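Long-range contacts in hydrogenase maturation factor (Thermoanaerobacter tengcongensis, PDB 3VTI), which probably carries out the ATP-dependent dehydration of a thiocarboxamide, placed on it by HypF, to the thiocyanate that supplies cyanide ligands for [NiFe]-hydrogenase: residues 36-41 and 119-124; 71-76 and 102-107. One frame throughout, in Å; residues are numbered along the deposited sequence.

Interaction 1. Residues 36-41 and 119-124; sequences SFTVKP and RIFINT
Thr38 lays its methyl over one face of the Phe121 ring where two antiparallel strands of the PurM-like N-terminal domain, 30-37 and 120-130, come apart. Anti to its own carbonyl carbon, Thr38 CG2 stands 3.9 Å from the centroid of the Phe121 ring, displaced toward the CD1 rim, a CH-pi contact. Where the strands still pair, Phe37 and Ile122 form a hydrogen-bonded pair: Phe37 N reaches Ile122 O at 2.8 Å, and the return bond from Ile122 N is weak. The Phe37 ring meets the same Ile122 O with its edge and crosses the Thr124 side chain at about a right angle, CE2 lying 3.3 Å from OG1. That hydroxyl is bound to Thr57 and Ala53 O of helix 49-60, which also packs on Phe37. Beyond the strand end Lys40 takes over. Its bend at chi2 carries CD toward Arg119, and Lys40 CE lies 3.3 Å from Arg119 NH1, at the edge of the guanidinium. The bend at chi4 turns Lys40 NZ back to a water 2.7 Å away; NZ also bonds to Asp118 O. That water donates to Val39 O and Ile120 O, bridging the parted backbones. A leucine in place of Lys40 has no ammonium for the water or Asp118 O, and would probably leave the water bridge less firmly held. On the sheet face carrying Ser36 and Asn123, which packs against the second subunit, Asn123 ND2 gives an almost straight hydrogen bond to Ser36 OG, 3.0 Å long at 173°, with the oxygen in the amide plane.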
loop_
_atom_site.group_PDB
_atom_site.type_symbol
_atom_site.label_atom_id
_atom_site.label_comp_id
_atom_site.label_asym_id
_atom_site.label_seq_id
_atom_site.Cartn_x
_atom_site.Cartn_y
_atom_site.Cartn_z
ATOM N N SER C 36 9.486 -0.827 -2.505
ATOM C CA SER C 36 8.274 -0.980 -1.697
ATOM C C SER C 36 8.103 -2.442 -1.324
ATOM O O SER C 36 8.606 -3.328 -2.022
ATOM C CB SER C 36 7.037 -0.478 -2.443
ATOM O OG SER C 36 7.066 0.929 -2.588
ATOM N N PHE C 37 7.402 -2.685 -0.222
ATOM C CA PHE C 37 7.240 -4.029 0.317
ATOM C C PHE C 37 5.784 -4.291 0.684
ATOM O O PHE C 37 5.222 -3.642 1.571
ATOM C CB PHE C 37 8.178 -4.220 1.505
ATOM C CG PHE C 37 9.629 -4.136 1.125
ATOM C CD1 PHE C 37 10.347 -5.291 0.822
ATOM C CD2 PHE C 37 10.265 -2.898 1.024
ATOM C CE1 PHE C 37 11.670 -5.226 0.442
ATOM C CE2 PHE C 37 11.591 -2.824 0.643
ATOM C CZ PHE C 37 12.300 -3.992 0.353
ATOM N N THR C 38 5.179 -5.237 -0.023
ATOM C CA THR C 38 3.733 -5.426 0.001
ATOM C C THR C 38 3.364 -6.880 0.316
ATOM O O THR C 38 2.252 -7.320 0.054
ATOM C CB THR C 38 3.115 -5.018 -1.353
ATOM O OG1 THR C 38 3.738 -5.770 -2.398
ATOM C CG2 THR C 38 3.332 -3.540 -1.629
ATOM N N VAL C 39 4.312 -7.608 0.895
ATOM C CA VAL C 39 4.169 -9.028 1.197
ATOM C C VAL C 39 2.983 -9.324 2.138
ATOM O O VAL C 39 2.790 -8.639 3.138
ATOM C CB VAL C 39 5.491 -9.574 1.805
ATOM C CG1 VAL C 39 5.746 -8.970 3.191
ATOM C CG2 VAL C 39 5.486 -11.092 1.876
ATOM N N LYS C 40 2.189 -10.333 1.777
ATOM C CA LYS C 40 1.208 -10.942 2.677
ATOM C C LYS C 40 1.488 -12.449 2.741
ATOM O O LYS C 40 1.646 -13.096 1.696
ATOM C CB LYS C 40 -0.235 -10.685 2.217
ATOM C CG LYS C 40 -0.748 -9.247 2.403
ATOM C CD LYS C 40 -0.443 -8.693 3.795
ATOM C CE LYS C 40 -1.079 -7.340 4.023
ATOM N NZ LYS C 40 -0.687 -6.326 3.022
ATOM N N PRO C 41 1.560 -13.018 3.960
ATOM C CA PRO C 41 1.295 -12.381 5.249
ATOM C C PRO C 41 2.473 -11.540 5.755
ATOM O O PRO C 41 3.604 -11.727 5.314
ATOM C CB PRO C 41 1.054 -13.576 6.173
ATOM C CG PRO C 41 1.903 -14.667 5.602
ATOM C CD PRO C 41 2.082 -14.388 4.122
ATOM N N ARG C 119 -3.795 -3.419 5.613
ATOM C CA ARG C 119 -2.989 -3.442 6.834
ATOM C C ARG C 119 -1.807 -2.474 6.845
ATOM O O ARG C 119 -1.856 -1.472 7.557
ATOM C CB ARG C 119 -2.529 -4.861 7.180
ATOM C CG ARG C 119 -3.635 -5.883 7.440
ATOM C CD ARG C 119 -2.965 -7.234 7.489
ATOM N NE ARG C 119 -3.878 -8.360 7.562
ATOM C CZ ARG C 119 -3.979 -9.329 6.651
ATOM N NH1 ARG C 119 -3.233 -9.321 5.560
ATOM N NH2 ARG C 119 -4.854 -10.314 6.841
ATOM N N ILE C 120 -0.755 -2.767 6.072
ATOM C CA ILE C 120 0.469 -1.952 6.079
ATOM C C ILE C 120 1.405 -2.223 4.892
ATOM O O ILE C 120 1.724 -3.377 4.591
ATOM C CB ILE C 120 1.256 -2.119 7.423
ATOM C CG1 ILE C 120 2.499 -1.222 7.466
ATOM C CG2 ILE C 120 1.618 -3.587 7.675
ATOM C CD1 ILE C 120 3.076 -1.036 8.861
ATOM N N PHE C 121 1.824 -1.154 4.216
ATOM C CA PHE C 121 2.938 -1.216 3.259
ATOM C C PHE C 121 4.108 -0.397 3.774
ATOM O O PHE C 121 3.922 0.574 4.511
ATOM C CB PHE C 121 2.544 -0.703 1.867
ATOM C CG PHE C 121 1.431 -1.476 1.218
ATOM C CD1 PHE C 121 1.366 -2.861 1.322
ATOM C CD2 PHE C 121 0.462 -0.821 0.481
ATOM C CE1 PHE C 121 0.349 -3.570 0.727
ATOM C CE2 PHE C 121 -0.561 -1.526 -0.122
ATOM C CZ PHE C 121 -0.625 -2.899 0.003
ATOM N N ILE C 122 5.313 -0.794 3.380
ATOM C CA ILE C 122 6.515 -0.072 3.744
ATOM C C ILE C 122 7.402 0.164 2.521
ATOM O O ILE C 122 7.650 -0.752 1.726
ATOM C CB ILE C 122 7.307 -0.812 4.852
ATOM C CG1 ILE C 122 6.419 -1.030 6.086
ATOM C CG2 ILE C 122 8.554 -0.029 5.244
ATOM C CD1 ILE C 122 6.869 -2.169 6.989
ATOM N N ASN C 123 7.875 1.398 2.375
ATOM C CA ASN C 123 8.910 1.701 1.408
ATOM C C ASN C 123 10.207 2.078 2.100
ATOM O O ASN C 123 10.201 2.825 3.078
ATOM C CB ASN C 123 8.481 2.821 0.459
ATOM C CG ASN C 123 9.560 3.155 -0.561
ATOM O OD1 ASN C 123 10.552 3.811 -0.240
ATOM N ND2 ASN C 123 9.389 2.673 -1.787
ATOM N N THR C 124 11.320 1.571 1.590
ATOM C CA THR C 124 12.615 1.987 2.085
ATOM C C THR C 124 13.489 2.450 0.935
ATOM O O THR C 124 13.462 1.851 -0.152
ATOM C CB THR C 124 13.345 0.859 2.866
ATOM O OG1 THR C 124 13.317 -0.359 2.115
ATOM C CG2 THR C 124 12.686 0.625 4.202
HETATM O O HOH W 1 1.936 -5.931 3.021
#

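Interaction 2. Residues 71-76 and 102-107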
loop_
_atom_site.group_PDB
_atom_site.type_symbol
_atom_site.label_atom_id
_atom_site.label_comp_id
_atom_site.label_asym_id
_atom_site.label_seq_id
_atom_site.Cartn_x
_atom_site.Cartn_y
_atom_site.Cartn_z
ATOM N N LEU C 71 19.419 4.779 5.425
ATOM C CA LEU C 71 18.141 4.329 4.906
ATOM C C LEU C 71 17.004 5.271 5.275
ATOM O O LEU C 71 17.030 5.931 6.317
ATOM C CB LEU C 71 17.820 2.925 5.423
ATOM C CG LEU C 71 18.115 1.727 4.516
ATOM C CD1 LEU C 71 19.602 1.420 4.475
ATOM C CD2 LEU C 71 17.318 0.511 4.967
ATOM N N THR C 72 16.005 5.332 4.408
ATOM C CA THR C 72 14.780 6.019 4.746
ATOM C C THR C 72 13.702 4.971 4.924
ATOM O O THR C 72 13.779 3.904 4.320
ATOM C CB THR C 72 14.372 6.990 3.655
ATOM O OG1 THR C 72 14.360 6.302 2.408
ATOM C CG2 THR C 72 15.363 8.166 3.576
ATOM N N ALA C 73 12.718 5.256 5.769
ATOM C CA ALA C 73 11.624 4.320 6.002
ATOM C C ALA C 73 10.277 5.025 5.928
ATOM O O ALA C 73 9.984 5.906 6.731
ATOM C CB ALA C 73 11.792 3.602 7.337
ATOM N N ALA C 74 9.474 4.636 4.943
ATOM C CA ALA C 74 8.145 5.184 4.788
ATOM C C ALA C 74 7.090 4.111 5.062
ATOM O O ALA C 74 7.160 3.006 4.519
ATOM C CB ALA C 74 7.973 5.780 3.413
ATOM N N PHE C 75 6.127 4.457 5.919
ATOM C CA PHE C 75 5.080 3.551 6.351
ATOM C C PHE C 75 3.724 4.088 5.924
ATOM O O PHE C 75 3.395 5.247 6.189
ATOM C CB PHE C 75 5.076 3.428 7.871
ATOM C CG PHE C 75 6.353 2.913 8.456
ATOM C CD1 PHE C 75 7.369 3.796 8.833
ATOM C CD2 PHE C 75 6.529 1.554 8.669
ATOM C CE1 PHE C 75 8.547 3.333 9.391
ATOM C CE2 PHE C 75 7.704 1.075 9.223
ATOM C CZ PHE C 75 8.721 1.973 9.589
ATOM N N ILE C 76 2.934 3.240 5.272
ATOM C CA ILE C 76 1.568 3.585 4.920
ATOM C C ILE C 76 0.650 2.608 5.659
ATOM O O ILE C 76 0.631 1.420 5.329
ATOM C CB ILE C 76 1.351 3.550 3.381
ATOM C CG1 ILE C 76 2.309 4.540 2.692
ATOM C CG2 ILE C 76 -0.100 3.841 3.040
ATOM C CD1 ILE C 76 2.436 4.395 1.187
ATOM N N VAL C 102 23.782 -0.262 9.576
ATOM C CA VAL C 102 23.140 0.784 8.806
ATOM C C VAL C 102 22.235 1.611 9.738
ATOM O O VAL C 102 21.855 1.142 10.822
ATOM C CB VAL C 102 22.344 0.134 7.640
ATOM C CG1 VAL C 102 20.823 0.313 7.783
ATOM C CG2 VAL C 102 22.839 0.640 6.308
ATOM N N LYS C 103 21.911 2.840 9.338
ATOM C CA LYS C 103 21.029 3.695 10.136
ATOM C C LYS C 103 19.888 4.289 9.327
ATOM O O LYS C 103 20.101 4.794 8.221
ATOM C CB LYS C 103 21.814 4.822 10.792
ATOM C CG LYS C 103 22.573 4.401 12.021
ATOM C CD LYS C 103 23.510 5.509 12.486
ATOM C CE LYS C 103 24.152 5.160 13.816
ATOM N NZ LYS C 103 25.229 6.133 14.136
ATOM N N ILE C 104 18.680 4.225 9.887
ATOM C CA ILE C 104 17.518 4.884 9.292
ATOM C C ILE C 104 17.494 6.324 9.775
ATOM O O ILE C 104 17.367 6.587 10.971
ATOM C CB ILE C 104 16.194 4.159 9.625
ATOM C CG1 ILE C 104 16.261 2.707 9.140
ATOM C CG2 ILE C 104 14.991 4.901 9.015
ATOM C CD1 ILE C 104 15.294 1.798 9.804
ATOM N N VAL C 105 17.616 7.249 8.828
ATOM C CA VAL C 105 17.931 8.646 9.133
ATOM C C VAL C 105 16.799 9.612 8.835
ATOM O O VAL C 105 16.759 10.728 9.366
ATOM C CB VAL C 105 19.200 9.097 8.389
ATOM C CG1 VAL C 105 20.418 8.359 8.945
ATOM C CG2 VAL C 105 19.064 8.865 6.888
ATOM N N ALA C 106 15.886 9.174 7.980
ATOM C CA ALA C 106 14.701 9.946 7.627
ATOM C C ALA C 106 13.530 8.997 7.419
ATOM O O ALA C 106 13.709 7.787 7.274
ATOM C CB ALA C 106 14.947 10.757 6.363
ATOM N N GLY C 107 12.329 9.549 7.402
ATOM C CA GLY C 107 11.164 8.734 7.141
ATOM C C GLY C 107 9.861 9.490 7.024
ATOM O O GLY C 107 9.838 10.724 6.897
#
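Leu71 and Ile104 pair in parallel, Leu71 N donating to Lys103 O at 2.9 Å and Leu71 O receiving Val105 N, on strands whose short segments run 39° apart. One residue further on the register slips: Thr72 stands beside Ala106, not Val105, a beta bulge in strand 103-112. Val105 carries the irregularity, its psi of -21° being far from that of an extended strand. Beyond it Ala73 N bonds to Ala106 O at 3.1 Å, and Ala73 O comes close to CA of Gly107. The side chains divide between two faces. On the face of Leu71, Ala73 and Ile104, Ile104 sits between the other two: its CG1 branch lies 4.0 Å from Leu71 CB, while Ile104 CG2, anti to the backbone N, rests 3.8 Å from Ala73 CB. Leu71 CD1 also touches both methyls of Val102, just before the strand, with CG1 of Val102 at 3.7 Å and the two side chains crossing at about a right angle. On the face of Thr72 and Ala106, Thr72 CG2 meets Ala106 CB, methyl against methyl, at 3.8 Å. Thr72 OG1 is turned between the backbone N and the carbonyl carbon (chi1 52°) and accepts a weak bond from Ser125 N. Thr72 also packs on Thr34 of the second subunit; that subunit reaches strand 103-112 too, where its Asn14 bonds to Ile104 O. The two strands and helix 83-100, which connects them, make a beta-alpha-beta unit. The helix covers the face of Ala73 through Met93 and touches Val102 through Ala97; Leu71 leans on Thr57 and Val58 of helix 49-60, and strand 120-130 flanks strand 66-78 antiparallel.

In the fold
Interactions 1 and 2 belong to one mixed sheet and lie with their centres about 14 Å apart. Strand 120-130 of interaction 1 is the direct neighbour of strand 66-78 of interaction 2, and Asn123 O to Ala74 N at 2.7 Å and Phe121 O to Ile76 N at 2.9 Å are probable hydrogen bonds joining them. Both contacts also touch the second subunit. The magnesium site, formed by Asp22, Asp60 and Asp199, is closer to interaction 1: the Phe37 side chain is about 9 Å from the bound magnesium ion and about 6 Å from the Asp60 side chain, whereas the Leu71 side chain is about 13 Å from the ion.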